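Long-range contacts in protein (lectin) (PDB 1B2P), which binds mannose as a tetrameric bulb lectin and probably recognises mannose-bearing glycans: residues P69-L73 with Q85-K91; Q15-A19 with C63-L67; T38-L42 with T54-G60. The contacts are given in a common frame with arbitrary orientation. Residue numbers count along the deposited sequence, not the author numbering.

Interaction 1 (P69-L73 with Q85-K91)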
loop_
_atom_site.group_PDB
_atom_site.type_symbol
_atom_site.label_atom_id
_atom_site.label_comp_id
_atom_site.label_asym_id
_atom_site.label_seq_id
_atom_site.Cartn_x
_atom_site.Cartn_y
_atom_site.Cartn_z
ATOM N N PRO A 69 6.869 -3.687 27.098
ATOM C CA PRO A 69 5.444 -3.713 27.430
ATOM C C PRO A 69 5.093 -2.601 28.408
ATOM O O PRO A 69 3.873 -2.575 28.735
ATOM C CB PRO A 69 5.279 -5.060 28.216
ATOM C CG PRO A 69 6.492 -5.822 27.811
ATOM C CD PRO A 69 7.580 -4.986 27.264
ATOM N N ASP A 70 5.999 -1.745 28.806
ATOM C CA ASP A 70 5.610 -0.590 29.637
ATOM C C ASP A 70 5.710 0.656 28.730
ATOM O O ASP A 70 5.822 1.740 29.400
ATOM C CB ASP A 70 6.566 -0.471 30.807
ATOM C CG ASP A 70 8.034 -0.394 30.525
ATOM O OD1 ASP A 70 8.479 -0.542 29.404
ATOM O OD2 ASP A 70 8.888 -0.241 31.448
ATOM N N GLY A 71 5.867 0.523 27.437
ATOM C CA GLY A 71 5.756 1.723 26.562
ATOM C C GLY A 71 7.159 2.342 26.364
ATOM O O GLY A 71 7.211 3.426 25.774
ATOM N N VAL A 72 8.208 1.770 26.903
ATOM C CA VAL A 72 9.579 2.362 26.677
ATOM C C VAL A 72 10.160 1.855 25.445
ATOM O O VAL A 72 10.223 0.588 25.187
ATOM C CB VAL A 72 10.495 1.993 27.858
ATOM C CG1 VAL A 72 11.953 2.396 27.601
ATOM C CG2 VAL A 72 9.884 2.555 29.127
ATOM N N LEU A 73 10.617 2.670 24.518
ATOM C CA LEU A 73 11.292 2.232 23.323
ATOM C C LEU A 73 12.787 2.092 23.605
ATOM O O LEU A 73 13.315 2.939 24.308
ATOM C CB LEU A 73 11.154 3.364 22.270
ATOM C CG LEU A 73 11.887 3.186 20.950
ATOM C CD1 LEU A 73 11.318 2.003 20.180
ATOM C CD2 LEU A 73 11.742 4.489 20.122
ATOM N N GLN A 85 17.156 4.436 25.812
ATOM C CA GLN A 85 15.714 4.144 26.071
ATOM C C GLN A 85 14.981 5.429 26.141
ATOM O O GLN A 85 15.530 6.448 26.639
ATOM C CB GLN A 85 15.625 3.327 27.370
ATOM C CG GLN A 85 16.142 4.032 28.610
ATOM C CD GLN A 85 16.166 2.968 29.734
ATOM O OE1 GLN A 85 16.818 1.924 29.642
ATOM N NE2 GLN A 85 15.359 3.243 30.740
ATOM N N SER A 86 13.699 5.375 25.763
ATOM C CA SER A 86 12.935 6.645 25.930
ATOM C C SER A 86 12.762 6.781 27.402
ATOM O O SER A 86 12.674 5.968 28.299
ATOM C CB SER A 86 11.613 6.516 25.081
ATOM O OG SER A 86 10.873 5.383 25.578
ATOM N N PRO A 87 12.444 8.046 27.857
ATOM C CA PRO A 87 12.566 8.401 29.244
ATOM C C PRO A 87 11.360 8.244 30.065
ATOM O O PRO A 87 11.423 8.638 31.251
ATOM C CB PRO A 87 12.851 9.936 29.095
ATOM C CG PRO A 87 12.166 10.365 27.854
ATOM C CD PRO A 87 12.367 9.209 26.909
ATOM N N VAL A 88 10.176 7.831 29.578
ATOM C CA VAL A 88 8.981 7.717 30.370
ATOM C C VAL A 88 8.370 6.356 30.158
ATOM O O VAL A 88 8.266 5.863 29.068
ATOM C CB VAL A 88 7.926 8.809 30.107
ATOM C CG1 VAL A 88 8.015 9.185 28.691
ATOM C CG2 VAL A 88 6.445 8.616 30.448
ATOM N N ALA A 89 8.003 5.803 31.322
ATOM C CA ALA A 89 7.405 4.480 31.280
ATOM C C ALA A 89 5.962 4.523 31.753
ATOM O O ALA A 89 5.600 5.425 32.558
ATOM C CB ALA A 89 8.097 3.460 32.223
ATOM N N GLY A 90 5.134 3.603 31.295
ATOM C CA GLY A 90 3.791 3.457 31.820
ATOM C C GLY A 90 3.524 2.070 32.432
ATOM O O GLY A 90 4.507 1.299 32.581
ATOM N N LYS A 91 2.262 1.828 32.801
ATOM C CA LYS A 91 1.998 0.497 33.385
ATOM C C LYS A 91 2.169 -0.582 32.306
ATOM O O LYS A 91 2.090 -0.325 31.083
ATOM C CB LYS A 91 0.590 0.325 33.942
ATOM C CG LYS A 91 -0.504 0.695 32.970
ATOM C CD LYS A 91 -1.869 0.736 33.738
ATOM C CE LYS A 91 -2.912 0.149 32.787
ATOM N NZ LYS A 91 -4.173 -0.279 33.476
HETATM O O HOH W 1 8.351 5.932 26.381
#

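Interaction 2 (Q15-A19 with C63-L67)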
loop_
_atom_site.group_PDB
_atom_site.type_symbol
_atom_site.label_atom_id
_atom_site.label_comp_id
_atom_site.label_asym_id
_atom_site.label_seq_id
_atom_site.Cartn_x
_atom_site.Cartn_y
_atom_site.Cartn_z
ATOM N N GLN A 15 7.032 -6.119 15.727
ATOM C CA GLN A 15 7.342 -5.836 17.106
ATOM C C GLN A 15 8.898 -5.576 17.285
ATOM O O GLN A 15 9.264 -5.362 18.444
ATOM C CB GLN A 15 7.018 -6.953 18.100
ATOM C CG GLN A 15 5.493 -7.276 18.035
ATOM C CD GLN A 15 5.120 -8.523 18.873
ATOM O OE1 GLN A 15 3.983 -9.112 18.635
ATOM N NE2 GLN A 15 5.800 -8.813 19.888
ATOM N N ILE A 16 9.534 -5.594 16.190
ATOM C CA ILE A 16 11.020 -5.285 16.401
ATOM C C ILE A 16 11.352 -4.662 15.081
ATOM O O ILE A 16 10.867 -4.991 13.973
ATOM C CB ILE A 16 11.774 -6.642 16.408
ATOM C CG1 ILE A 16 11.433 -7.464 17.666
ATOM C CG2 ILE A 16 13.277 -6.224 16.379
ATOM C CD1 ILE A 16 12.295 -8.751 17.779
ATOM N N LEU A 17 12.238 -3.600 15.137
ATOM C CA LEU A 17 12.876 -3.120 13.910
ATOM C C LEU A 17 14.365 -3.575 13.947
ATOM O O LEU A 17 15.017 -3.083 14.854
ATOM C CB LEU A 17 12.856 -1.608 13.977
ATOM C CG LEU A 17 11.713 -0.781 13.471
ATOM C CD1 LEU A 17 12.228 0.674 13.323
ATOM C CD2 LEU A 17 11.150 -1.249 12.133
ATOM N N HIS A 18 14.619 -4.505 13.090
ATOM C CA HIS A 18 16.030 -4.972 13.037
ATOM C C HIS A 18 16.711 -3.948 12.164
ATOM O O HIS A 18 16.255 -3.060 11.500
ATOM C CB HIS A 18 16.036 -6.316 12.244
ATOM C CG HIS A 18 15.347 -7.405 13.001
ATOM N ND1 HIS A 18 15.906 -8.033 14.090
ATOM C CD2 HIS A 18 14.110 -7.949 12.833
ATOM C CE1 HIS A 18 15.069 -8.924 14.584
ATOM N NE2 HIS A 18 13.987 -8.895 13.827
ATOM N N ALA A 19 18.111 -4.083 12.203
ATOM C CA ALA A 19 18.928 -3.190 11.416
ATOM C C ALA A 19 18.582 -3.128 9.957
ATOM O O ALA A 19 18.287 -4.182 9.304
ATOM C CB ALA A 19 20.427 -3.692 11.504
ATOM N N CYS A 63 22.146 -3.898 15.944
ATOM C CA CYS A 63 21.183 -3.350 16.913
ATOM C C CYS A 63 19.693 -3.556 16.395
ATOM O O CYS A 63 19.461 -3.686 15.225
ATOM C CB CYS A 63 21.362 -1.795 17.176
ATOM S SG CYS A 63 23.144 -1.677 17.822
ATOM N N ARG A 64 18.908 -3.515 17.448
ATOM C CA ARG A 64 17.392 -3.577 17.116
ATOM C C ARG A 64 16.691 -2.611 17.981
ATOM O O ARG A 64 17.155 -2.254 19.067
ATOM C CB ARG A 64 16.897 -5.010 17.388
ATOM C CG ARG A 64 17.047 -5.434 18.828
ATOM C CD ARG A 64 16.690 -6.965 18.959
ATOM N NE ARG A 64 16.626 -7.406 20.349
ATOM C CZ ARG A 64 17.760 -7.789 21.012
ATOM N NH1 ARG A 64 18.968 -7.705 20.438
ATOM N NH2 ARG A 64 17.606 -8.197 22.264
ATOM N N ALA A 65 15.487 -2.171 17.498
ATOM C CA ALA A 65 14.636 -1.364 18.374
ATOM C C ALA A 65 13.336 -2.195 18.725
ATOM O O ALA A 65 12.845 -2.775 17.775
ATOM C CB ALA A 65 14.302 -0.074 17.612
ATOM N N VAL A 66 13.077 -2.028 20.019
ATOM C CA VAL A 66 11.845 -2.796 20.448
ATOM C C VAL A 66 11.076 -1.854 21.310
ATOM O O VAL A 66 11.578 -0.995 22.034
ATOM C CB VAL A 66 12.276 -4.043 21.196
ATOM C CG1 VAL A 66 13.155 -4.846 20.241
ATOM C CG2 VAL A 66 13.068 -3.686 22.410
ATOM N N LEU A 67 9.722 -2.072 21.359
ATOM C CA LEU A 67 8.870 -1.306 22.250
ATOM C C LEU A 67 8.437 -2.206 23.380
ATOM O O LEU A 67 7.874 -3.261 23.114
ATOM C CB LEU A 67 7.670 -0.792 21.390
ATOM C CG LEU A 67 6.775 0.067 22.266
ATOM C CD1 LEU A 67 7.354 1.394 22.796
ATOM C CD2 LEU A 67 5.552 0.439 21.381
HETATM O O HOH W 2 8.167 -4.030 20.119
HETATM O O HOH W 3 19.394 -6.141 13.862
#

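Interaction 3 (T38-L42 with T54-G60)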
loop_
_atom_site.group_PDB
_atom_site.type_symbol
_atom_site.label_atom_id
_atom_site.label_comp_id
_atom_site.label_asym_id
_atom_site.label_seq_id
_atom_site.Cartn_x
_atom_site.Cartn_y
_atom_site.Cartn_z
ATOM N N THR A 38 22.365 0.355 10.452
ATOM C CA THR A 38 23.423 -0.685 10.706
ATOM C C THR A 38 24.449 -0.202 11.714
ATOM O O THR A 38 24.992 -0.942 12.542
ATOM C CB THR A 38 24.228 -0.999 9.421
ATOM O OG1 THR A 38 23.306 -1.546 8.454
ATOM C CG2 THR A 38 25.173 -2.186 9.609
ATOM N N ASP A 39 24.626 1.100 11.815
ATOM C CA ASP A 39 25.544 1.680 12.812
ATOM C C ASP A 39 25.045 1.935 14.173
ATOM O O ASP A 39 25.618 2.495 15.134
ATOM C CB ASP A 39 26.192 3.013 12.253
ATOM C CG ASP A 39 25.275 4.204 12.252
ATOM O OD1 ASP A 39 24.040 4.032 12.575
ATOM O OD2 ASP A 39 25.581 5.394 11.995
ATOM N N CYS A 40 23.811 1.342 14.474
ATOM C CA CYS A 40 23.179 1.388 15.743
ATOM C C CYS A 40 22.477 2.726 16.057
ATOM O O CYS A 40 22.068 2.895 17.205
ATOM C CB CYS A 40 24.085 1.047 16.934
ATOM S SG CYS A 40 23.293 0.242 18.319
ATOM N N ASN A 41 22.386 3.691 15.142
ATOM C CA ASN A 41 21.689 4.930 15.381
ATOM C C ASN A 41 20.200 4.725 14.862
ATOM O O ASN A 41 20.112 4.176 13.794
ATOM C CB ASN A 41 22.280 6.047 14.459
ATOM C CG ASN A 41 22.123 7.380 15.138
ATOM O OD1 ASN A 41 22.560 8.507 14.586
ATOM N ND2 ASN A 41 21.601 7.599 16.273
ATOM N N LEU A 42 19.289 5.140 15.684
ATOM C CA LEU A 42 17.844 5.032 15.186
ATOM C C LEU A 42 17.465 6.457 14.850
ATOM O O LEU A 42 17.571 7.366 15.700
ATOM C CB LEU A 42 17.082 4.510 16.418
ATOM C CG LEU A 42 15.502 4.541 16.227
ATOM C CD1 LEU A 42 15.046 3.653 15.104
ATOM C CD2 LEU A 42 14.937 4.144 17.563
ATOM N N THR A 54 18.590 8.867 18.051
ATOM C CA THR A 54 18.963 8.515 19.412
ATOM C C THR A 54 20.492 8.850 19.651
ATOM O O THR A 54 20.775 8.964 20.853
ATOM C CB THR A 54 18.880 6.947 19.557
ATOM O OG1 THR A 54 19.491 6.282 18.509
ATOM C CG2 THR A 54 17.344 6.568 19.488
ATOM N N ASN A 55 21.166 9.192 18.609
ATOM C CA ASN A 55 22.608 9.552 18.744
ATOM C C ASN A 55 23.407 8.417 19.343
ATOM O O ASN A 55 24.249 8.644 20.248
ATOM C CB ASN A 55 22.717 10.794 19.668
ATOM C CG ASN A 55 22.102 11.999 18.956
ATOM O OD1 ASN A 55 21.370 12.770 19.633
ATOM N ND2 ASN A 55 22.463 12.090 17.698
ATOM N N THR A 56 23.184 7.212 18.828
ATOM C CA THR A 56 23.803 6.026 19.372
ATOM C C THR A 56 24.725 5.437 18.325
ATOM O O THR A 56 25.013 4.215 18.357
ATOM C CB THR A 56 22.762 5.027 19.953
ATOM O OG1 THR A 56 21.725 4.854 18.925
ATOM C CG2 THR A 56 22.264 5.554 21.240
ATOM N N GLY A 57 25.066 6.155 17.219
ATOM C CA GLY A 57 25.870 5.553 16.155
ATOM C C GLY A 57 27.294 5.120 16.707
ATOM O O GLY A 57 27.754 5.790 17.618
ATOM N N GLY A 58 27.675 3.936 16.323
ATOM C CA GLY A 58 28.983 3.377 16.758
ATOM C C GLY A 58 28.885 2.738 18.125
ATOM O O GLY A 58 29.916 2.162 18.528
ATOM N N LEU A 59 27.751 2.778 18.856
ATOM C CA LEU A 59 27.744 2.233 20.214
ATOM C C LEU A 59 27.543 0.734 20.303
ATOM O O LEU A 59 27.564 0.141 21.403
ATOM C CB LEU A 59 26.746 2.914 21.139
ATOM C CG LEU A 59 27.036 4.424 21.339
ATOM C CD1 LEU A 59 26.050 5.020 22.329
ATOM C CD2 LEU A 59 28.464 4.638 21.952
ATOM N N GLY A 60 27.175 0.144 19.189
ATOM C CA GLY A 60 27.018 -1.315 19.226
ATOM C C GLY A 60 26.901 -1.823 17.855
ATOM O O GLY A 60 26.859 -1.037 16.865
#

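Interaction 1 (P69-L73 with Q85-K91)
Ser86 is the side chain to look at first. With chi1 in the p well, its OG points into loop 69-73, accepting a hydrogen bond from Leu73 N (2.9 Å) and donating one to water 1 (2.7 Å from OG). That water also donates to Gly71 O and Val88 O, filling the gap where the loops draw apart. The backbone returns the first bond, Ser86 N to Leu73 O at 2.9 Å, and farther along Gly90 N gives Asp70 O a nearly straight one of 2.7 Å.

Val72, in the t rotamer, spreads its two methyls along the second segment: CG2 rests 3.7 Å from Ala89 CB, while CG1 reaches Gln85 CB at 3.8 Å. Asp70, chi1 p, folds back over its own loop, OD1 accepting a weak hydrogen bond from Val72 N at 3.4 Å; Gly71 between them turns the chain with a positive phi that favours glycine. Beyond the pair, Ser86 and Pro87 pack on Trp113 of the second subunit.

The turn between strands 64-67 and 73-76 corresponds to a mannose-site loop of the beta-prism II fold of monocot lectins, but Val72 stands where the QxDxNxVxY signature has asparagine, so this copy of the motif is degenerate.

Interaction 2 (Q15-A19 with C63-L67)
Two reciprocal backbone hydrogen bonds hold these strands together: Leu17 N to Ala65 O and Ala65 N to Leu17 O, both 2.8 Å and close to straight. They make Leu17 and Ala65 an antiparallel hydrogen-bonded pair. Water takes over at both ends of the ladder. Water 3 accepts from Ala19 N at 2.9 Å and donates to Cys63 O at 2.8 Å; at the other end water 2 accepts from Leu67 N at 2.8 Å and lies a short 2.4 Å from Gln15 O. CA-H...O contacts reinforce the centre, Ile16 CA to Ala65 O at 3.4 Å and Arg64 CA to Leu17 O at 3.3 Å.

Side chains then divide between two faces. Ile16 and Val66 share one, CG1 to CG1 at 4.1 Å, and Ile16 CG2 also meets Arg64 CB at 3.9 Å. Leu17 and Ala65 sit on the other, their CB atoms 4.2 Å apart, and both are buried.

The strand axes run 4.7 Å apart at 173°. Strand 16-18 forms the edge of a four-stranded beta-prism sheet; strand 64-67 is bonded on its far side to strand 73-76, and Ala65 packs on Met36 of strand 30-36.

Interaction 3 (T38-L42 with T54-G60)
Both segments are loops at one end of a beta-prism II sheet, joined by backbone bonds at each end. Leu42 O accepts from Thr54 N at 3.0 Å where strands 42-46 and 49-53 begin and finish. At the other end Asp39 O accepts from Gly58 N at 2.8 Å, with Gly57 CA also close to it at 3.2 Å. Gly57 and Gly58 occupy the middle of a type II turn closed by Leu59 N to Thr56 O (3.1 Å), and Gly58 takes the positive phi that such a turn needs. Cys40 likewise has positive phi, which helps reverse the chain between Asp39 and Asn41.

Asp39 OD1 accepts from Asn41 N at 3.1 Å, an Asx turn, and also from Gln37. These three residues are the Gln, Asp and Asn of the QxDxNxVxY signature, so this loop is probably a mannose-binding site, empty in this unligated structure. Leu42, behind it, packs on Leu73 and Val75.

Threonine hydroxyls stitch the middle. Thr54 OG1 accepts from Leu42 N at 3.1 Å and donates to Thr56 OG1 at 2.7 Å; Thr56 OG1 passes the relay on to Cys40 O, just 2.6 Å away.

Overall arrangement
Interactions 1 and 3 are pseudo-symmetric counterparts in two sheets of the prism: Ser86 plays the part of Thr54, Gly90 that of Gly58, and water 1 stands in for the Thr56 hydroxyl. Their centres lie about 19 Å apart, yet Leu73 CD2 and Leu42 CD2 meet at 4.1 Å in the core. Interaction 2 encloses interaction 3 along the chain, and the two are joined covalently by the disulfide, Cys63 SG to Cys40 SG at 2.0 Å, with centres about 12 Å apart. Toward interaction 1, Val66 O touches Leu73 CD1 at 3.5 Å. The probable mannose site belongs to interaction 3, whereas in its counterpart, interaction 1, segment 85-91 packs against the second subunit.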